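Long-range contacts in glucokinase (Leishmania braziliensis MHOM/BR/75/M2904, PDB 6EDI), which probably phosphorylates D-glucose to glucose 6-phosphate with ATP, as a dimeric member of the actin-like ATPase clan: residues A[200-211]-A[341-352]; A[212-220]-A[229-237]. One frame throughout, in Å; residues are numbered along the deposited sequence.

Contact 1: A[200-211]-A[341-352]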
loop_
_atom_site.group_PDB
_atom_site.type_symbol
_atom_site.label_atom_id
_atom_site.label_comp_id
_atom_site.label_asym_id
_atom_site.label_seq_id
_atom_site.Cartn_x
_atom_site.Cartn_y
_atom_site.Cartn_z
ATOM N N ILE A 200 -3.874 -17.566 -4.664
ATOM C CA ILE A 200 -3.380 -16.220 -4.980
ATOM C C ILE A 200 -1.873 -16.305 -5.160
ATOM O O ILE A 200 -1.265 -15.486 -5.847
ATOM C CB ILE A 200 -3.698 -15.168 -3.896
ATOM C CG1 ILE A 200 -3.170 -15.604 -2.526
ATOM C CG2 ILE A 200 -5.200 -14.892 -3.833
ATOM C CD1 ILE A 200 -3.108 -14.449 -1.521
ATOM N N GLY A 201 -1.270 -17.316 -4.545
ATOM C CA GLY A 201 0.163 -17.529 -4.679
ATOM C C GLY A 201 0.995 -16.643 -3.772
ATOM O O GLY A 201 0.454 -15.862 -2.989
ATOM N N ARG A 202 2.319 -16.781 -3.864
ATOM C CA ARG A 202 3.243 -15.995 -3.043
ATOM C C ARG A 202 3.613 -14.664 -3.698
ATOM O O ARG A 202 4.690 -14.514 -4.296
ATOM C CB ARG A 202 4.513 -16.791 -2.742
ATOM C CG ARG A 202 4.239 -18.100 -2.039
ATOM C CD ARG A 202 4.987 -18.190 -0.726
ATOM N NE ARG A 202 4.551 -19.346 0.048
ATOM C CZ ARG A 202 5.298 -20.415 0.279
ATOM N NH1 ARG A 202 6.542 -20.470 -0.181
ATOM N NH2 ARG A 202 4.805 -21.420 0.989
ATOM N N GLY A 203 2.708 -13.700 -3.570
ATOM C CA GLY A 203 2.913 -12.364 -4.093
ATOM C C GLY A 203 1.767 -11.479 -3.659
ATOM O O GLY A 203 0.843 -11.931 -2.964
ATOM N N ARG A 204 1.808 -10.214 -4.049
ATOM C CA ARG A 204 0.744 -9.315 -3.643
ATOM C C ARG A 204 -0.535 -9.631 -4.375
ATOM O O ARG A 204 -0.533 -9.988 -5.558
ATOM C CB ARG A 204 1.102 -7.853 -3.906
ATOM C CG ARG A 204 2.040 -7.241 -2.883
ATOM C CD ARG A 204 2.485 -5.857 -3.331
ATOM N NE ARG A 204 3.336 -5.221 -2.332
ATOM C CZ ARG A 204 3.952 -4.068 -2.536
ATOM N NH1 ARG A 204 3.783 -3.451 -3.696
ATOM N NH2 ARG A 204 4.709 -3.531 -1.587
ATOM N N CYS A 205 -1.635 -9.463 -3.656
ATOM C CA CYS A 205 -2.960 -9.537 -4.238
ATOM C C CYS A 205 -3.674 -8.201 -3.990
ATOM O O CYS A 205 -3.910 -7.808 -2.843
ATOM C CB CYS A 205 -3.730 -10.695 -3.608
ATOM S SG CYS A 205 -5.411 -10.813 -4.187
ATOM N N MET A 206 -4.006 -7.497 -5.063
ATOM C CA MET A 206 -4.768 -6.256 -4.960
ATOM C C MET A 206 -6.256 -6.575 -5.045
ATOM O O MET A 206 -6.709 -7.223 -5.994
ATOM C CB MET A 206 -4.345 -5.270 -6.060
ATOM C CG MET A 206 -5.141 -3.980 -6.063
ATOM S SD MET A 206 -4.822 -2.996 -4.595
ATOM C CE MET A 206 -6.378 -2.114 -4.499
ATOM N N VAL A 207 -7.008 -6.137 -4.041
ATOM C CA VAL A 207 -8.435 -6.476 -3.958
ATOM C C VAL A 207 -9.289 -5.232 -4.140
ATOM O O VAL A 207 -9.096 -4.235 -3.435
ATOM C CB VAL A 207 -8.770 -7.100 -2.616
ATOM C CG1 VAL A 207 -10.223 -7.520 -2.574
ATOM C CG2 VAL A 207 -7.838 -8.299 -2.338
ATOM N N VAL A 208 -10.217 -5.289 -5.093
ATOM C CA VAL A 208 -11.180 -4.209 -5.319
ATOM C C VAL A 208 -12.593 -4.799 -5.286
ATOM O O VAL A 208 -12.786 -5.906 -5.768
ATOM C CB VAL A 208 -10.904 -3.517 -6.667
ATOM C CG1 VAL A 208 -12.000 -2.532 -7.004
ATOM C CG2 VAL A 208 -9.578 -2.799 -6.607
ATOM N N ALA A 209 -13.561 -4.083 -4.706
ATOM C CA ALA A 209 -14.937 -4.600 -4.567
ATOM C C ALA A 209 -15.963 -3.522 -4.862
ATOM O O ALA A 209 -16.270 -2.685 -4.004
ATOM C CB ALA A 209 -15.165 -5.160 -3.187
ATOM N N PRO A 210 -16.510 -3.532 -6.078
ATOM C CA PRO A 210 -17.499 -2.487 -6.373
ATOM C C PRO A 210 -18.862 -2.816 -5.791
ATOM O O PRO A 210 -19.180 -3.984 -5.579
ATOM C CB PRO A 210 -17.560 -2.480 -7.908
ATOM C CG PRO A 210 -17.083 -3.843 -8.330
ATOM C CD PRO A 210 -16.113 -4.302 -7.275
ATOM N N GLY A 211 -19.643 -1.773 -5.525
ATOM C CA GLY A 211 -20.977 -1.888 -4.962
ATOM C C GLY A 211 -21.556 -0.496 -4.791
ATOM O O GLY A 211 -21.493 0.316 -5.715
ATOM N N PHE A 341 1.209 -1.031 -7.152
ATOM C CA PHE A 341 1.544 -2.146 -6.280
ATOM C C PHE A 341 2.246 -3.336 -6.954
ATOM O O PHE A 341 2.734 -4.262 -6.257
ATOM C CB PHE A 341 0.247 -2.635 -5.622
ATOM C CG PHE A 341 -0.433 -1.600 -4.779
ATOM C CD1 PHE A 341 0.229 -1.035 -3.696
ATOM C CD2 PHE A 341 -1.754 -1.218 -5.043
ATOM C CE1 PHE A 341 -0.393 -0.098 -2.878
ATOM C CE2 PHE A 341 -2.399 -0.267 -4.240
ATOM C CZ PHE A 341 -1.716 0.305 -3.159
ATOM N N LEU A 342 2.276 -3.330 -8.291
ATOM C CA LEU A 342 2.798 -4.467 -9.096
ATOM C C LEU A 342 2.421 -5.844 -8.516
ATOM O O LEU A 342 3.284 -6.661 -8.180
ATOM C CB LEU A 342 4.312 -4.336 -9.351
ATOM C CG LEU A 342 4.756 -3.116 -10.149
ATOM C CD1 LEU A 342 6.293 -3.010 -10.214
ATOM C CD2 LEU A 342 4.176 -3.143 -11.565
ATOM N N PRO A 343 1.106 -6.114 -8.406
ATOM C CA PRO A 343 0.630 -7.315 -7.726
ATOM C C PRO A 343 0.772 -8.557 -8.593
ATOM O O PRO A 343 0.726 -8.465 -9.816
ATOM C CB PRO A 343 -0.866 -7.004 -7.471
ATOM C CG PRO A 343 -1.252 -6.077 -8.597
ATOM C CD PRO A 343 -0.001 -5.236 -8.831
ATOM N N LEU A 344 0.942 -9.710 -7.952
ATOM C CA LEU A 344 0.879 -10.998 -8.646
ATOM C C LEU A 344 -0.533 -11.209 -9.179
ATOM O O LEU A 344 -0.741 -11.674 -10.308
ATOM C CB LEU A 344 1.237 -12.135 -7.670
ATOM C CG LEU A 344 1.322 -13.567 -8.201
ATOM C CD1 LEU A 344 2.196 -13.629 -9.459
ATOM C CD2 LEU A 344 1.805 -14.554 -7.117
ATOM N N THR A 345 -1.506 -10.860 -8.349
ATOM C CA THR A 345 -2.900 -11.044 -8.708
ATOM C C THR A 345 -3.697 -9.795 -8.396
ATOM O O THR A 345 -3.327 -8.981 -7.534
ATOM C CB THR A 345 -3.536 -12.224 -7.957
ATOM O OG1 THR A 345 -3.474 -11.972 -6.550
ATOM C CG2 THR A 345 -2.822 -13.545 -8.284
ATOM N N CYS A 346 -4.803 -9.639 -9.100
ATOM C CA CYS A 346 -5.769 -8.620 -8.748
ATOM C C CYS A 346 -7.117 -9.303 -8.739
ATOM O O CYS A 346 -7.454 -10.018 -9.679
ATOM C CB CYS A 346 -5.768 -7.486 -9.761
ATOM S SG CYS A 346 -7.078 -6.287 -9.506
ATOM N N VAL A 347 -7.863 -9.095 -7.661
ATOM C CA VAL A 347 -9.151 -9.753 -7.472
ATOM C C VAL A 347 -10.290 -8.746 -7.502
ATOM O O VAL A 347 -10.279 -7.743 -6.776
ATOM C CB VAL A 347 -9.195 -10.490 -6.139
ATOM C CG1 VAL A 347 -10.641 -10.912 -5.820
ATOM C CG2 VAL A 347 -8.261 -11.691 -6.155
ATOM N N LEU A 348 -11.289 -9.022 -8.336
ATOM C CA LEU A 348 -12.486 -8.194 -8.381
ATOM C C LEU A 348 -13.569 -8.978 -7.665
ATOM O O LEU A 348 -13.882 -10.104 -8.061
ATOM C CB LEU A 348 -12.896 -7.905 -9.831
ATOM C CG LEU A 348 -12.163 -6.843 -10.659
ATOM C CD1 LEU A 348 -10.694 -7.137 -10.756
ATOM C CD2 LEU A 348 -12.782 -6.732 -12.073
ATOM N N MET A 349 -14.134 -8.409 -6.604
ATOM C CA MET A 349 -15.063 -9.185 -5.785
ATOM C C MET A 349 -16.263 -8.404 -5.255
ATOM O O MET A 349 -16.473 -7.235 -5.604
ATOM C CB MET A 349 -14.291 -9.866 -4.650
ATOM C CG MET A 349 -13.899 -8.963 -3.490
ATOM S SD MET A 349 -12.890 -9.883 -2.300
ATOM C CE MET A 349 -13.241 -9.048 -0.773
ATOM N N GLY A 350 -17.079 -9.064 -4.439
ATOM C CA GLY A 350 -18.291 -8.441 -3.925
ATOM C C GLY A 350 -19.559 -8.940 -4.606
ATOM O O GLY A 350 -19.500 -9.521 -5.700
ATOM N N ASP A 351 -20.696 -8.703 -3.958
ATOM C CA ASP A 351 -22.003 -9.158 -4.458
ATOM C C ASP A 351 -22.310 -8.695 -5.891
ATOM O O ASP A 351 -22.786 -9.483 -6.718
ATOM C CB ASP A 351 -23.123 -8.699 -3.512
ATOM C CG ASP A 351 -22.933 -9.188 -2.092
ATOM O OD1 ASP A 351 -22.540 -10.360 -1.903
ATOM O OD2 ASP A 351 -23.182 -8.393 -1.157
ATOM N N ASN A 352 -22.031 -7.425 -6.182
ATOM C CA ASN A 352 -22.221 -6.894 -7.526
ATOM C C ASN A 352 -21.418 -7.600 -8.600
ATOM O O ASN A 352 -21.930 -7.861 -9.676
ATOM C CB ASN A 352 -21.964 -5.389 -7.580
ATOM C CG ASN A 352 -23.189 -4.578 -7.191
ATOM O OD1 ASN A 352 -23.081 -3.578 -6.482
ATOM N ND2 ASN A 352 -24.370 -5.010 -7.654
HETATM O O HOH W 1 -1.295 -12.842 -5.209
HETATM O O HOH W 2 -21.353 -5.460 -4.267
#
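Strands 205-210 and 345-348 are parallel neighbours in the mixed six-stranded sheet of an actin-like ATPase fold, where Met206 pairs with Cys346 and Val207 with Val347 on the two middle strands. Bonds run in ladder fashion from Thr345 N to Arg204 O, Met206 N to Thr345 O, Val347 N to Met206 O (2.8 Å), Val208 N to Val347 O and Met349 N to Val208 O. On the face carrying Cys205 and Val207, Cys205 SG touches Val347 CG2 (3.6 Å), and Val207 CG1 lies against Met349 SD. On the other face the Met206 chain bends at its second torsion (chi2 67°), bringing SD obliquely beside the Phe341 ring, 3.6 Å from CD2, a Met-aromatic contact. The extended Arg204 side chain reaches past Pro343 to the helix end, where NH1 donates to Phe341 O (2.9 Å). That oxygen lies close to the guanidinium plane, which helps fix the rotation of the group; NE is held by His220 ND1. A water bonded to Ile200 O and Thr345 OG1 bridges the upstream loop to the strand, while another joins Pro210 O to Asn352 N. Strand 205-210 is flanked on its other edge by strand 214-222; helix 157-170 covers the Val207 face, and helix 317-341 packs against the Met206 and Val208 face.

Contact 2: A[212-220]-A[229-237]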
loop_
_atom_site.group_PDB
_atom_site.type_symbol
_atom_site.label_atom_id
_atom_site.label_comp_id
_atom_site.label_asym_id
_atom_site.label_seq_id
_atom_site.Cartn_x
_atom_site.Cartn_y
_atom_site.Cartn_z
ATOM N N THR A 212 -22.103 -0.214 -3.615
ATOM C CA THR A 212 -22.499 1.150 -3.259
ATOM C C THR A 212 -21.305 2.093 -3.397
ATOM O O THR A 212 -21.394 3.150 -4.038
ATOM C CB THR A 212 -23.082 1.218 -1.821
ATOM O OG1 THR A 212 -24.504 1.031 -1.874
ATOM C CG2 THR A 212 -22.775 2.564 -1.158
ATOM N N GLY A 213 -20.187 1.699 -2.795
ATOM C CA GLY A 213 -18.935 2.393 -2.979
ATOM C C GLY A 213 -18.000 1.409 -3.638
ATOM O O GLY A 213 -18.434 0.345 -4.070
ATOM N N VAL A 214 -16.726 1.751 -3.725
ATOM C CA VAL A 214 -15.757 0.812 -4.253
ATOM C C VAL A 214 -14.699 0.607 -3.191
ATOM O O VAL A 214 -13.871 1.489 -2.944
ATOM C CB VAL A 214 -15.153 1.287 -5.601
ATOM C CG1 VAL A 214 -14.086 0.297 -6.090
ATOM C CG2 VAL A 214 -16.240 1.405 -6.637
ATOM N N GLY A 215 -14.746 -0.546 -2.531
ATOM C CA GLY A 215 -13.733 -0.862 -1.545
ATOM C C GLY A 215 -12.433 -1.358 -2.161
ATOM O O GLY A 215 -12.409 -1.845 -3.302
ATOM N N SER A 216 -11.351 -1.248 -1.393
ATOM C CA SER A 216 -10.048 -1.732 -1.819
ATOM C C SER A 216 -9.169 -2.096 -0.625
ATOM O O SER A 216 -9.347 -1.572 0.480
ATOM C CB SER A 216 -9.338 -0.668 -2.636
ATOM O OG SER A 216 -9.263 0.494 -1.861
ATOM N N SER A 217 -8.220 -2.996 -0.864
ATOM C CA SER A 217 -7.276 -3.441 0.155
ATOM C C SER A 217 -6.180 -4.242 -0.527
ATOM O O SER A 217 -6.321 -4.683 -1.679
ATOM C CB SER A 217 -7.970 -4.281 1.242
ATOM O OG SER A 217 -8.689 -5.366 0.677
ATOM N N LEU A 218 -5.064 -4.423 0.159
ATOM C CA LEU A 218 -3.956 -5.126 -0.463
ATOM C C LEU A 218 -3.476 -6.222 0.456
ATOM O O LEU A 218 -3.178 -5.967 1.637
ATOM C CB LEU A 218 -2.813 -4.157 -0.775
ATOM C CG LEU A 218 -1.527 -4.782 -1.318
ATOM C CD1 LEU A 218 -1.610 -5.013 -2.829
ATOM C CD2 LEU A 218 -0.302 -3.973 -0.921
ATOM N N ILE A 219 -3.409 -7.440 -0.077
ATOM C CA ILE A 219 -2.771 -8.523 0.643
ATOM C C ILE A 219 -1.302 -8.452 0.239
ATOM O O ILE A 219 -0.942 -8.701 -0.918
ATOM C CB ILE A 219 -3.328 -9.902 0.288
ATOM C CG1 ILE A 219 -4.861 -9.920 0.338
ATOM C CG2 ILE A 219 -2.744 -10.969 1.242
ATOM C CD1 ILE A 219 -5.466 -11.246 -0.030
ATOM N N HIS A 220 -0.456 -8.062 1.182
ATOM C CA HIS A 220 0.981 -7.952 0.892
ATOM C C HIS A 220 1.678 -9.223 1.342
ATOM O O HIS A 220 1.489 -9.657 2.478
ATOM C CB HIS A 220 1.568 -6.737 1.604
ATOM C CG HIS A 220 3.066 -6.639 1.498
ATOM N ND1 HIS A 220 3.710 -6.391 0.309
ATOM C CD2 HIS A 220 4.032 -6.745 2.439
ATOM C CE1 HIS A 220 5.018 -6.353 0.516
ATOM N NE2 HIS A 220 5.237 -6.558 1.799
ATOM N N ILE A 229 0.223 -9.852 5.048
ATOM C CA ILE A 229 -0.461 -8.881 5.884
ATOM C C ILE A 229 -1.359 -8.077 4.968
ATOM O O ILE A 229 -0.991 -7.777 3.838
ATOM C CB ILE A 229 0.525 -7.965 6.668
ATOM C CG1 ILE A 229 -0.236 -6.976 7.557
ATOM C CG2 ILE A 229 1.515 -7.248 5.720
ATOM C CD1 ILE A 229 0.629 -6.338 8.644
ATOM N N VAL A 230 -2.560 -7.768 5.431
ATOM C CA VAL A 230 -3.469 -6.976 4.618
ATOM C C VAL A 230 -3.428 -5.516 5.045
ATOM O O VAL A 230 -3.388 -5.201 6.238
ATOM C CB VAL A 230 -4.915 -7.495 4.683
ATOM C CG1 VAL A 230 -5.854 -6.528 3.943
ATOM C CG2 VAL A 230 -5.006 -8.905 4.090
ATOM N N LEU A 231 -3.417 -4.623 4.061
ATOM C CA LEU A 231 -3.514 -3.206 4.331
ATOM C C LEU A 231 -4.844 -2.751 3.778
ATOM O O LEU A 231 -5.132 -2.987 2.600
ATOM C CB LEU A 231 -2.386 -2.431 3.646
ATOM C CG LEU A 231 -1.022 -2.413 4.341
ATOM C CD1 LEU A 231 -0.371 -3.787 4.271
ATOM C CD2 LEU A 231 -0.081 -1.358 3.751
ATOM N N ALA A 232 -5.639 -2.130 4.645
ATOM C CA ALA A 232 -6.862 -1.408 4.277
ATOM C C ALA A 232 -6.472 -0.221 3.391
ATOM O O ALA A 232 -5.460 0.431 3.654
ATOM C CB ALA A 232 -7.553 -0.901 5.543
ATOM N N LEU A 233 -7.272 0.077 2.365
ATOM C CA LEU A 233 -6.947 1.151 1.416
ATOM C C LEU A 233 -8.154 2.024 1.056
ATOM O O LEU A 233 -9.299 1.655 1.318
ATOM C CB LEU A 233 -6.369 0.555 0.134
ATOM C CG LEU A 233 -5.052 -0.214 0.210
ATOM C CD1 LEU A 233 -4.740 -0.844 -1.129
ATOM C CD2 LEU A 233 -3.922 0.716 0.629
ATOM N N GLU A 234 -7.891 3.165 0.424
ATOM C CA GLU A 234 -8.958 4.006 -0.137
ATOM C C GLU A 234 -8.720 4.318 -1.621
ATOM O O GLU A 234 -8.826 5.469 -2.052
ATOM C CB GLU A 234 -9.114 5.323 0.651
ATOM C CG GLU A 234 -9.318 5.166 2.158
ATOM C CD GLU A 234 -10.620 4.449 2.514
ATOM O OE1 GLU A 234 -11.546 4.376 1.672
ATOM O OE2 GLU A 234 -10.719 3.960 3.653
ATOM N N CYS A 235 -8.426 3.287 -2.401
ATOM C CA CYS A 235 -8.117 3.447 -3.815
ATOM C C CYS A 235 -9.320 3.898 -4.646
ATOM O O CYS A 235 -9.155 4.560 -5.677
ATOM C CB CYS A 235 -7.519 2.147 -4.388
ATOM S SG CYS A 235 -5.887 1.698 -3.696
ATOM N N GLY A 236 -10.528 3.569 -4.196
ATOM C CA GLY A 236 -11.730 4.066 -4.856
ATOM C C GLY A 236 -11.797 5.581 -4.802
ATOM O O GLY A 236 -12.493 6.207 -5.616
ATOM N N SER A 237 -11.060 6.168 -3.856
ATOM C CA SER A 237 -11.099 7.619 -3.623
ATOM C C SER A 237 -9.942 8.347 -4.294
ATOM O O SER A 237 -9.750 9.559 -4.110
ATOM C CB SER A 237 -11.128 7.932 -2.128
ATOM O OG SER A 237 -12.304 7.428 -1.529
HETATM O O HOH W 3 -11.540 2.070 -1.799
HETATM O O HOH W 4 -11.653 0.477 1.161
#
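Leu218 and Leu231 form a hydrogen-bonded pair in the antiparallel beta hairpin of strands 214-222 and 227-233, whose second strand is one of the two outermost of its sheet within the chain. The regular end is tightly zipped. Leu218 N donates to Leu231 O and Leu231 N returns a bond to Leu218 O, both 2.8 Å and in the carbonyl plane of their acceptors. His220 and Ile229 repeat the exchange, with His220 N 2.7 Å from Ile229 O. On one face the Ile219 and Val230 side chains cross, CG1 of Ile219 lying 3.9 Å from CG2 of Val230, and Val230 CG1 approaches Ser217 CB; helix 157-170 covers this side, accepting the Ser217 hydroxyl at Leu158 O. On the other face Leu233 CD1 touches Leu218 CB (3.8 Å). His220 CG stands anti to the backbone N (chi1 173°), which turns the ring edge to the methyl CG2 of Ile229, while the ring nitrogen ND1 has its partner in Arg204. The second subunit packs here too: its Leu231 meets His220, and NH2 of its Arg204 bonds to Ala232 O.

Toward Gly236 the pairing slackens and water enters. Leu233 N reaches Ser216 O only at 3.3 Å, from above the carbonyl plane, and one water links Ser216 N to Leu233 O instead of a direct bond. As the chain turns into the 3-10 segment 235-237, a second water accepts from Gly236 N and donates to Val214 O. The Ser216 hydroxyl takes over the link: a chi1 of 56° sets OG between its own backbone N and carbonyl carbon, where it bonds to that second water and accepts from Cys235 N at 3.0 Å.

How the contacts relate
Both contacts are buried and belong to one six-stranded sheet, joined where strand 205-210 of contact 1 meets strand 214-222 of contact 2; Cys205 O to Ile219 N (2.8 Å) is a probable hydrogen bond of that seam. Contact 1 closes a parallel pair inside the sheet from parts of the chain 130 residues apart; its strands carry mostly valine, cysteine and methionine, with Arg204 and Phe341 at one end. Contact 2 is local, an antiparallel hairpin reaching an outermost strand of the sheet within the chain, with serine and water replacing regular pairing at one end. Helices 157-170 and 317-341 flank both. Each also meets the second subunit, so the dimer interface draws on both.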